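Local atomic coordinates of phytoene synthase (Enterococcus hirae, PDB entry 5IYS), a protein that probably condenses two farnesyl diphosphate molecules into dehydrosqualene with the aid of magnesium, and holds a thio analogue of that substrate in the crystal. Residues Ser21-Lys24 and Phe30-Ala33; Lys14-Cys19 and Lys41-Tyr46; Leu212-Ala217 and Gln259-Phe264. All coordinates share one frame; numbering follows the deposited sequence.

Interaction 1: Ser21-Lys24 and Phe30-Ala33. With FPS (S-[(2E,6E)-3,7,11-trimethyldodeca-2,6,10-trienyl] trihydrogen thiodiphosphate), chain G.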
loop_
_atom_site.group_PDB
_atom_site.type_symbol
_atom_site.label_atom_id
_atom_site.label_comp_id
_atom_site.label_asym_id
_atom_site.label_seq_id
_atom_site.Cartn_x
_atom_site.Cartn_y
_atom_site.Cartn_z
ATOM N N SER A 21 -6.475 -11.859 -11.227
ATOM C CA SER A 21 -5.722 -13.000 -10.786
ATOM C C SER A 21 -4.441 -12.538 -10.096
ATOM O O SER A 21 -3.989 -13.137 -9.113
ATOM C CB SER A 21 -5.427 -13.873 -12.016
ATOM O OG SER A 21 -4.621 -14.948 -11.620
ATOM N N ILE A 22 -3.849 -11.457 -10.590
ATOM C CA ILE A 22 -2.644 -10.939 -9.961
ATOM C C ILE A 22 -2.898 -10.550 -8.490
ATOM O O ILE A 22 -2.140 -10.941 -7.595
ATOM C CB ILE A 22 -2.018 -9.785 -10.786
ATOM C CG1 ILE A 22 -1.269 -10.393 -11.983
ATOM C CG2 ILE A 22 -1.066 -8.919 -9.903
ATOM C CD1 ILE A 22 -0.800 -9.422 -13.043
ATOM N N ILE A 23 -3.946 -9.775 -8.226
ATOM C CA ILE A 23 -4.182 -9.410 -6.824
ATOM C C ILE A 23 -4.600 -10.607 -5.959
ATOM O O ILE A 23 -4.091 -10.775 -4.846
ATOM C CB ILE A 23 -5.118 -8.183 -6.668
ATOM C CG1 ILE A 23 -5.129 -7.686 -5.216
ATOM C CG2 ILE A 23 -6.548 -8.525 -7.132
ATOM C CD1 ILE A 23 -5.983 -6.392 -5.069
ATOM N N LYS A 24 -5.460 -11.466 -6.500
ATOM C CA LYS A 24 -5.861 -12.696 -5.818
ATOM C C LYS A 24 -4.650 -13.498 -5.362
ATOM O O LYS A 24 -4.587 -13.916 -4.215
ATOM C CB LYS A 24 -6.797 -13.536 -6.699
ATOM C CG LYS A 24 -7.222 -14.888 -6.114
ATOM C CD LYS A 24 -8.421 -15.419 -6.936
ATOM C CE LYS A 24 -8.842 -16.816 -6.482
ATOM N NZ LYS A 24 -9.901 -17.429 -7.351
ATOM N N PHE A 30 -5.933 -7.509 0.393
ATOM C CA PHE A 30 -6.522 -6.427 -0.400
ATOM C C PHE A 30 -7.550 -6.988 -1.369
ATOM O O PHE A 30 -8.527 -6.329 -1.683
ATOM C CB PHE A 30 -5.417 -5.646 -1.119
ATOM C CG PHE A 30 -4.654 -4.705 -0.216
ATOM C CD1 PHE A 30 -5.312 -3.957 0.745
ATOM C CD2 PHE A 30 -3.283 -4.543 -0.348
ATOM C CE1 PHE A 30 -4.601 -3.086 1.585
ATOM C CE2 PHE A 30 -2.572 -3.651 0.459
ATOM C CZ PHE A 30 -3.235 -2.923 1.434
ATOM N N TYR A 31 -7.367 -8.227 -1.821
ATOM C CA TYR A 31 -8.390 -8.860 -2.640
ATOM C C TYR A 31 -9.666 -9.044 -1.849
ATOM O O TYR A 31 -10.733 -8.722 -2.345
ATOM C CB TYR A 31 -7.945 -10.248 -3.178
ATOM C CG TYR A 31 -8.949 -10.877 -4.112
ATOM C CD1 TYR A 31 -9.481 -10.161 -5.177
ATOM C CD2 TYR A 31 -9.255 -12.241 -4.034
ATOM C CE1 TYR A 31 -10.402 -10.710 -6.035
ATOM C CE2 TYR A 31 -10.151 -12.820 -4.925
ATOM C CZ TYR A 31 -10.697 -12.060 -5.939
ATOM O OH TYR A 31 -11.589 -12.633 -6.826
ATOM N N LEU A 32 -9.564 -9.570 -0.626
ATOM C CA LEU A 32 -10.757 -9.748 0.210
ATOM C C LEU A 32 -11.409 -8.389 0.497
ATOM O O LEU A 32 -12.613 -8.204 0.276
ATOM C CB LEU A 32 -10.342 -10.362 1.546
ATOM C CG LEU A 32 -11.481 -10.507 2.569
ATOM C CD1 LEU A 32 -12.589 -11.314 1.904
ATOM C CD2 LEU A 32 -10.943 -11.241 3.797
ATOM N N ALA A 33 -10.605 -7.418 0.930
ATOM C CA ALA A 33 -11.155 -6.118 1.305
ATOM C C ALA A 33 -11.820 -5.455 0.094
ATOM O O ALA A 33 -13.004 -5.110 0.142
ATOM C CB ALA A 33 -10.062 -5.242 1.860
HETATM C C1 FPS G . 1.038 -3.586 0.662
HETATM S S1 FPS G . 0.901 -4.294 -0.936
HETATM C C2 FPS G . 0.511 -2.180 0.444
HETATM C C3 FPS G . 0.978 -1.086 1.070
HETATM C C4 FPS G . 2.073 -1.192 2.089
HETATM C C5 FPS G . 0.393 0.286 0.794
HETATM C C6 FPS G . -0.726 0.316 -0.246
HETATM C C7 FPS G . -1.457 1.639 -0.128
HETATM C C8 FPS G . -2.786 1.743 -0.305
HETATM C C10 FPS G . -3.382 3.134 -0.285
HETATM C C9 FPS G . -3.677 0.557 -0.590
HETATM C C11 FPS G . -4.495 3.188 0.764
HETATM C C12 FPS G . -5.241 4.510 0.694
HETATM C C13 FPS G . -6.376 4.717 -0.013
HETATM C C14 FPS G . -7.044 6.067 0.021
HETATM C C15 FPS G . -7.026 3.623 -0.820
HETATM P PA FPS G . 0.913 -6.356 -0.858
HETATM O O1A FPS G . 0.201 -6.939 -1.998
HETATM O O2A FPS G . 2.483 -6.662 -1.100
HETATM O O3A FPS G . 0.555 -7.000 0.558
HETATM P PB FPS G . 1.797 -7.177 1.590
HETATM O O1B FPS G . 2.375 -8.562 1.491
HETATM O O2B FPS G . 1.187 -6.811 2.923
HETATM O O3B FPS G . 2.947 -6.230 1.327
#

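Interaction 2: Lys14-Cys19 and Lys41-Tyr46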
loop_
_atom_site.group_PDB
_atom_site.type_symbol
_atom_site.label_atom_id
_atom_site.label_comp_id
_atom_site.label_asym_id
_atom_site.label_seq_id
_atom_site.Cartn_x
_atom_site.Cartn_y
_atom_site.Cartn_z
ATOM N N LYS A 14 -10.928 -10.218 -20.419
ATOM C CA LYS A 14 -9.698 -10.963 -20.164
ATOM C C LYS A 14 -8.613 -10.123 -19.514
ATOM O O LYS A 14 -7.824 -10.623 -18.725
ATOM C CB LYS A 14 -9.149 -11.596 -21.440
ATOM C CG LYS A 14 -9.947 -12.847 -21.894
ATOM C CD LYS A 14 -9.286 -13.496 -23.118
ATOM C CE LYS A 14 -10.324 -14.087 -24.067
ATOM N NZ LYS A 14 -10.911 -15.368 -23.561
ATOM N N ASP A 15 -8.485 -8.872 -19.935
ATOM C CA ASP A 15 -7.522 -7.987 -19.292
ATOM C C ASP A 15 -7.842 -7.748 -17.817
ATOM O O ASP A 15 -6.948 -7.800 -16.979
ATOM C CB ASP A 15 -7.374 -6.672 -20.075
ATOM C CG ASP A 15 -6.982 -6.922 -21.529
ATOM O OD1 ASP A 15 -6.196 -7.858 -21.794
ATOM O OD2 ASP A 15 -7.554 -6.273 -22.419
ATOM N N PHE A 16 -9.106 -7.483 -17.494
ATOM C CA PHE A 16 -9.497 -7.354 -16.089
ATOM C C PHE A 16 -9.331 -8.665 -15.334
ATOM O O PHE A 16 -8.864 -8.671 -14.204
ATOM C CB PHE A 16 -10.933 -6.845 -15.972
ATOM C CG PHE A 16 -11.034 -5.355 -16.140
ATOM C CD1 PHE A 16 -10.358 -4.521 -15.258
ATOM C CD2 PHE A 16 -11.618 -4.807 -17.280
ATOM C CE1 PHE A 16 -10.439 -3.135 -15.404
ATOM C CE2 PHE A 16 -11.610 -3.403 -17.488
ATOM C CZ PHE A 16 -10.962 -2.584 -16.583
ATOM N N ALA A 17 -9.565 -9.788 -16.012
ATOM C CA ALA A 17 -9.317 -11.106 -15.382
ATOM C C ALA A 17 -7.841 -11.288 -15.102
ATOM O O ALA A 17 -7.458 -11.768 -14.030
ATOM C CB ALA A 17 -9.850 -12.265 -16.239
ATOM N N TYR A 18 -7.003 -10.845 -16.034
ATOM C CA TYR A 18 -5.572 -10.898 -15.816
ATOM C C TYR A 18 -5.168 -10.167 -14.535
ATOM O O TYR A 18 -4.396 -10.676 -13.709
ATOM C CB TYR A 18 -4.845 -10.326 -17.029
ATOM C CG TYR A 18 -3.364 -10.181 -16.836
ATOM C CD1 TYR A 18 -2.490 -11.192 -17.235
ATOM C CD2 TYR A 18 -2.830 -9.017 -16.321
ATOM C CE1 TYR A 18 -1.125 -11.044 -17.090
ATOM C CE2 TYR A 18 -1.469 -8.858 -16.172
ATOM C CZ TYR A 18 -0.623 -9.866 -16.572
ATOM O OH TYR A 18 0.732 -9.679 -16.402
ATOM N N CYS A 19 -5.634 -8.922 -14.409
ATOM C CA CYS A 19 -5.409 -8.162 -13.180
ATOM C C CYS A 19 -6.012 -8.786 -11.916
ATOM O O CYS A 19 -5.366 -8.799 -10.871
ATOM C CB CYS A 19 -5.890 -6.710 -13.355
ATOM S SG CYS A 19 -5.145 -5.847 -14.774
ATOM N N LYS A 41 -15.959 -1.167 -9.974
ATOM C CA LYS A 41 -14.980 -0.470 -9.140
ATOM C C LYS A 41 -13.940 -1.425 -8.593
ATOM O O LYS A 41 -12.737 -1.143 -8.626
ATOM C CB LYS A 41 -15.679 0.310 -8.012
ATOM C CG LYS A 41 -16.268 1.623 -8.523
ATOM C CD LYS A 41 -16.975 2.385 -7.410
ATOM C CE LYS A 41 -17.196 3.851 -7.806
ATOM N NZ LYS A 41 -18.043 4.489 -6.736
ATOM N N ALA A 42 -14.371 -2.617 -8.191
ATOM C CA ALA A 42 -13.395 -3.579 -7.720
ATOM C C ALA A 42 -12.401 -3.952 -8.835
ATOM O O ALA A 42 -11.194 -4.024 -8.622
ATOM C CB ALA A 42 -14.112 -4.835 -7.168
ATOM N N GLN A 43 -12.895 -4.184 -10.035
ATOM C CA GLN A 43 -11.992 -4.588 -11.133
ATOM C C GLN A 43 -11.036 -3.445 -11.454
ATOM O O GLN A 43 -9.906 -3.661 -11.835
ATOM C CB GLN A 43 -12.836 -4.840 -12.386
ATOM C CG GLN A 43 -13.679 -6.114 -12.269
ATOM C CD GLN A 43 -14.588 -6.265 -13.475
ATOM O OE1 GLN A 43 -15.471 -5.444 -13.702
ATOM N NE2 GLN A 43 -14.317 -7.266 -14.287
ATOM N N SER A 44 -11.502 -2.216 -11.274
ATOM C CA SER A 44 -10.677 -1.029 -11.494
ATOM C C SER A 44 -9.551 -0.986 -10.464
ATOM O O SER A 44 -8.412 -0.737 -10.820
ATOM C CB SER A 44 -11.523 0.243 -11.430
ATOM O OG SER A 44 -12.518 0.244 -12.462
ATOM N N VAL A 45 -9.853 -1.263 -9.206
ATOM C CA VAL A 45 -8.790 -1.376 -8.207
ATOM C C VAL A 45 -7.790 -2.460 -8.603
ATOM O O VAL A 45 -6.588 -2.323 -8.352
ATOM C CB VAL A 45 -9.357 -1.724 -6.824
ATOM C CG1 VAL A 45 -8.211 -1.949 -5.822
ATOM C CG2 VAL A 45 -10.255 -0.539 -6.268
ATOM N N TYR A 46 -8.288 -3.612 -9.046
ATOM C CA TYR A 46 -7.361 -4.691 -9.401
ATOM C C TYR A 46 -6.388 -4.259 -10.496
ATOM O O TYR A 46 -5.255 -4.715 -10.519
ATOM C CB TYR A 46 -8.168 -5.928 -9.844
ATOM C CG TYR A 46 -9.219 -6.408 -8.857
ATOM C CD1 TYR A 46 -9.093 -6.186 -7.495
ATOM C CD2 TYR A 46 -10.278 -7.216 -9.294
ATOM C CE1 TYR A 46 -10.100 -6.638 -6.583
ATOM C CE2 TYR A 46 -11.212 -7.737 -8.394
ATOM C CZ TYR A 46 -11.144 -7.405 -7.060
ATOM O OH TYR A 46 -12.117 -7.913 -6.224
#

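Interaction 3: Leu212-Ala217 and Gln259-Phe264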
loop_
_atom_site.group_PDB
_atom_site.type_symbol
_atom_site.label_atom_id
_atom_site.label_comp_id
_atom_site.label_asym_id
_atom_site.label_seq_id
_atom_site.Cartn_x
_atom_site.Cartn_y
_atom_site.Cartn_z
ATOM N N LEU A 212 11.536 1.832 20.064
ATOM C CA LEU A 212 11.521 2.434 18.743
ATOM C C LEU A 212 10.334 1.929 17.917
ATOM O O LEU A 212 9.562 2.734 17.402
ATOM C CB LEU A 212 12.829 2.124 18.011
ATOM C CG LEU A 212 13.085 2.784 16.650
ATOM C CD1 LEU A 212 14.557 2.612 16.222
ATOM C CD2 LEU A 212 12.144 2.249 15.578
ATOM N N TRP A 213 10.187 0.608 17.845
ATOM C CA TRP A 213 9.050 -0.044 17.214
ATOM C C TRP A 213 7.735 0.599 17.658
ATOM O O TRP A 213 6.932 1.062 16.835
ATOM C CB TRP A 213 9.061 -1.543 17.515
ATOM C CG TRP A 213 8.175 -2.356 16.601
ATOM C CD1 TRP A 213 8.574 -3.082 15.505
ATOM C CD2 TRP A 213 6.759 -2.555 16.718
ATOM N NE1 TRP A 213 7.484 -3.667 14.904
ATOM C CE2 TRP A 213 6.367 -3.397 15.651
ATOM C CE3 TRP A 213 5.788 -2.122 17.630
ATOM C CZ2 TRP A 213 5.045 -3.829 15.479
ATOM C CZ3 TRP A 213 4.468 -2.495 17.426
ATOM C CH2 TRP A 213 4.103 -3.342 16.354
ATOM N N GLU A 214 7.533 0.663 18.961
ATOM C CA GLU A 214 6.306 1.224 19.501
ATOM C C GLU A 214 6.136 2.703 19.211
ATOM O O GLU A 214 5.016 3.149 18.968
ATOM C CB GLU A 214 6.144 0.915 20.984
ATOM C CG GLU A 214 5.781 -0.543 21.249
ATOM C CD GLU A 214 4.351 -0.903 20.850
ATOM O OE1 GLU A 214 3.578 -0.040 20.384
ATOM O OE2 GLU A 214 3.996 -2.087 20.947
ATOM N N SER A 215 7.242 3.447 19.164
ATOM C CA SER A 215 7.154 4.839 18.778
ATOM C C SER A 215 6.585 4.963 17.360
ATOM O O SER A 215 5.804 5.873 17.066
ATOM C CB SER A 215 8.528 5.497 18.786
ATOM O OG SER A 215 8.397 6.887 18.579
ATOM N N LEU A 216 7.167 4.201 16.444
ATOM C CA LEU A 216 6.722 4.253 15.046
ATOM C C LEU A 216 5.316 3.662 14.895
ATOM O O LEU A 216 4.519 4.158 14.100
ATOM C CB LEU A 216 7.724 3.499 14.160
ATOM C CG LEU A 216 7.712 3.783 12.658
ATOM C CD1 LEU A 216 7.989 5.276 12.444
ATOM C CD2 LEU A 216 8.744 2.939 11.913
ATOM N N ALA A 217 4.981 2.645 15.688
ATOM C CA ALA A 217 3.647 2.052 15.625
ATOM C C ALA A 217 2.573 3.039 16.071
ATOM O O ALA A 217 1.521 3.185 15.435
ATOM C CB ALA A 217 3.583 0.752 16.425
ATOM N N GLN A 259 3.272 -11.708 19.136
ATOM C CA GLN A 259 4.431 -12.586 19.009
ATOM C C GLN A 259 5.644 -11.984 19.709
ATOM O O GLN A 259 6.788 -12.363 19.454
ATOM C CB GLN A 259 4.723 -12.882 17.536
ATOM C CG GLN A 259 3.612 -13.703 16.841
ATOM C CD GLN A 259 3.881 -13.931 15.356
ATOM O OE1 GLN A 259 3.081 -14.554 14.644
ATOM N NE2 GLN A 259 4.966 -13.345 14.862
ATOM N N HIS A 260 5.367 -11.028 20.592
ATOM C CA HIS A 260 6.375 -10.413 21.462
ATOM C C HIS A 260 7.507 -9.739 20.679
ATOM O O HIS A 260 8.688 -9.828 21.052
ATOM C CB HIS A 260 6.897 -11.398 22.524
ATOM C CG HIS A 260 5.829 -12.238 23.157
ATOM N ND1 HIS A 260 4.837 -11.711 23.962
ATOM C CD2 HIS A 260 5.580 -13.567 23.075
ATOM C CE1 HIS A 260 4.011 -12.677 24.330
ATOM N NE2 HIS A 260 4.436 -13.810 23.799
ATOM N N TYR A 261 7.115 -9.002 19.635
ATOM C CA TYR A 261 8.048 -8.238 18.833
ATOM C C TYR A 261 9.064 -9.138 18.134
ATOM O O TYR A 261 10.266 -8.895 18.180
ATOM C CB TYR A 261 8.738 -7.187 19.692
ATOM C CG TYR A 261 7.754 -6.270 20.375
ATOM C CD1 TYR A 261 7.104 -5.262 19.667
ATOM C CD2 TYR A 261 7.319 -6.548 21.664
ATOM C CE1 TYR A 261 6.140 -4.470 20.283
ATOM C CE2 TYR A 261 6.390 -5.747 22.298
ATOM C CZ TYR A 261 5.798 -4.715 21.611
ATOM O OH TYR A 261 4.880 -3.931 22.281
ATOM N N SER A 262 8.574 -10.224 17.553
ATOM C CA SER A 262 9.364 -10.986 16.589
ATOM C C SER A 262 9.721 -10.128 15.371
ATOM O O SER A 262 8.881 -9.359 14.865
ATOM C CB SER A 262 8.579 -12.216 16.137
ATOM O OG SER A 262 7.313 -11.825 15.623
ATOM N N LEU A 263 10.949 -10.296 14.882
ATOM C CA LEU A 263 11.446 -9.494 13.772
ATOM C C LEU A 263 11.289 -10.223 12.441
ATOM O O LEU A 263 11.326 -9.601 11.376
ATOM C CB LEU A 263 12.907 -9.104 14.009
ATOM C CG LEU A 263 13.166 -8.336 15.312
ATOM C CD1 LEU A 263 14.649 -8.150 15.583
ATOM C CD2 LEU A 263 12.436 -6.994 15.362
ATOM N N PHE A 264 11.055 -11.530 12.508
ATOM C CA PHE A 264 10.906 -12.356 11.311
ATOM C C PHE A 264 9.546 -13.037 11.285
ATOM O O PHE A 264 8.889 -13.171 12.315
ATOM C CB PHE A 264 11.987 -13.437 11.224
ATOM C CG PHE A 264 13.362 -12.900 10.983
ATOM C CD1 PHE A 264 14.161 -12.521 12.053
ATOM C CD2 PHE A 264 13.857 -12.767 9.689
ATOM C CE1 PHE A 264 15.433 -12.024 11.833
ATOM C CE2 PHE A 264 15.117 -12.250 9.473
ATOM C CZ PHE A 264 15.887 -11.844 10.543
#

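Interaction 1: Ser21-Lys24 and Phe30-Ala33
I23 and K24, close to the end of helix 13-26, meet F30 and Y31, early in helix 28-34. The contact is a tight corner between consecutive helices of the all-helical squalene/phytoene synthase fold, with a solvent-facing side and a side that lines the prenyl pocket.

On the outer side the interaction is CH-pi. K24 has CG anti to its backbone N (chi1 177°) and stays extended, which lays its methylenes alongside the Y31 side chain, both pointing the same way. K24 CB sits over one face of the ring, 4.0 Å from the centroid of Y31, and farther along K24 CD reaches Y31 CE2 at 3.7 Å. Lysine suits this solvent-facing side because its stem can cover an aromatic face while the ammonium group leads away. Y31 OH is hydrogen-bonded to E20, one turn before K24 on helix 13-26, so the tyrosine is held at both its face and its far end.

On the inner side the contact is apolar, and the beta-branched I23 serves two partners. Its CG2 meets Y31 CD1 obliquely at 3.9 Å, whereas its CD1 touches F30 CB at 4.1 Å. The same side chain also packs on Y46 and Y49 of helix 39-60.

Beyond CB, F30 turns from the corner into the ligand pocket, where its ring lies nearly parallel to that of Y249. A flat hydrocarbon fits a greasy prenyl chain: F30 CE2 is 3.4 Å from C2 of the bound farnesyl thiodiphosphate, which lies at the ring's edge, near its plane.

Interaction 2: Lys14-Cys19 and Lys41-Tyr46
F16 and C19 pack on Q43 and Y46 in a buried contact without hydrogen bonds, in which side-chain carbons of helix 13-26 meet the backbone of helix 39-60, away from the metal sites. The axes of the two short segments approach to 9.0 Å and their N-to-C directions differ by 64°. On each helix the touching residues are three apart, a spacing that brings both to the same face, with F16 beside Q43 and C19 beside Y46.

F16 turns the edge of its ring to the partner backbone: CD1 lies 3.6 Å from Q43 O, which is near the ring plane. The glutamine side chain crosses the phenylalanine at about a right angle, so that Q43 CB touches F16 CD1 at 3.8 Å and Q43 NE2 comes equally near F16 CB. F9 stacks on the F16 ring and A91 of helix 87-98 touches it.

C19 is small enough to let the backbones come close, its CB standing 3.5 Å from Y46 O and 4.3 Å from Y46 CB. With chi1 at -54°, Y46 swings its ring back over its own helix, where A42 O sits 3.0 Å above the ring centre.

The fit of the two segments probably rests mainly on shape and dispersion, perhaps aided by the slight positive charge of aromatic ring hydrogens facing a carbonyl oxygen.

Interaction 3: Leu212-Ala217 and Gln259-Phe264
Y261 reaches from the loop after helix 236-258 to two neighbouring residues of helix 207-227, W213 and E214. The polar part is one hydrogen bond, from Y261 OH to E214 OE2, modelled at 2.4 Å, shorter than such a bond normally is, so the exact length is doubtful. The carboxylate oxygen lies near the plane of the tyrosine ring, although the carboxylate itself is turned 79° from it. A bend at chi2 (-72°) brings the glutamate end to the phenol, and OE2 also forms a salt bridge with R257, so one oxygen serves two partners.

The aromatic part is a T-shaped, edge-to-face pair. Y261 directs its edge at the face of the W213 six-membered ring, with centroids 5.3 Å apart and Y261 CE1 3.6 Å from W213 CE3. Tryptophan offers the broad face this needs, while its NE1 is hydrogen-bonded to L171 O.

Within the loop, Q259 NE2 donates to S262 OG at 2.9 Å, with the serine oxygen in the amide plane, linking the residues that flank H260 and Y261. The turn here is a Schellman motif ending helix 236-258: H260, with positive phi, is the C-prime residue, Y261 N pairs with V256 O, and H260 N with R257 O.

Interactions 1 and 2 share helix 13-26 and adjoin each other, with Y46 as the meeting point: its OH lies 3.3 Å from Y31 CE1, and its CD1 lies 3.5 Å from I23 CG2. Interaction 3 stands apart, its centre about 27 Å from that of interaction 1 and about 35 Å from that of interaction 2. Interaction 2 is the buried one, a helix pair without a cross-segment hydrogen bond. Interaction 1 is partly buried, running from an exposed lysine to the prenyl pocket. Interaction 3, also partly buried, ties a loop to a helix and alone adds a hydrogen bond across its segments to aromatic contact.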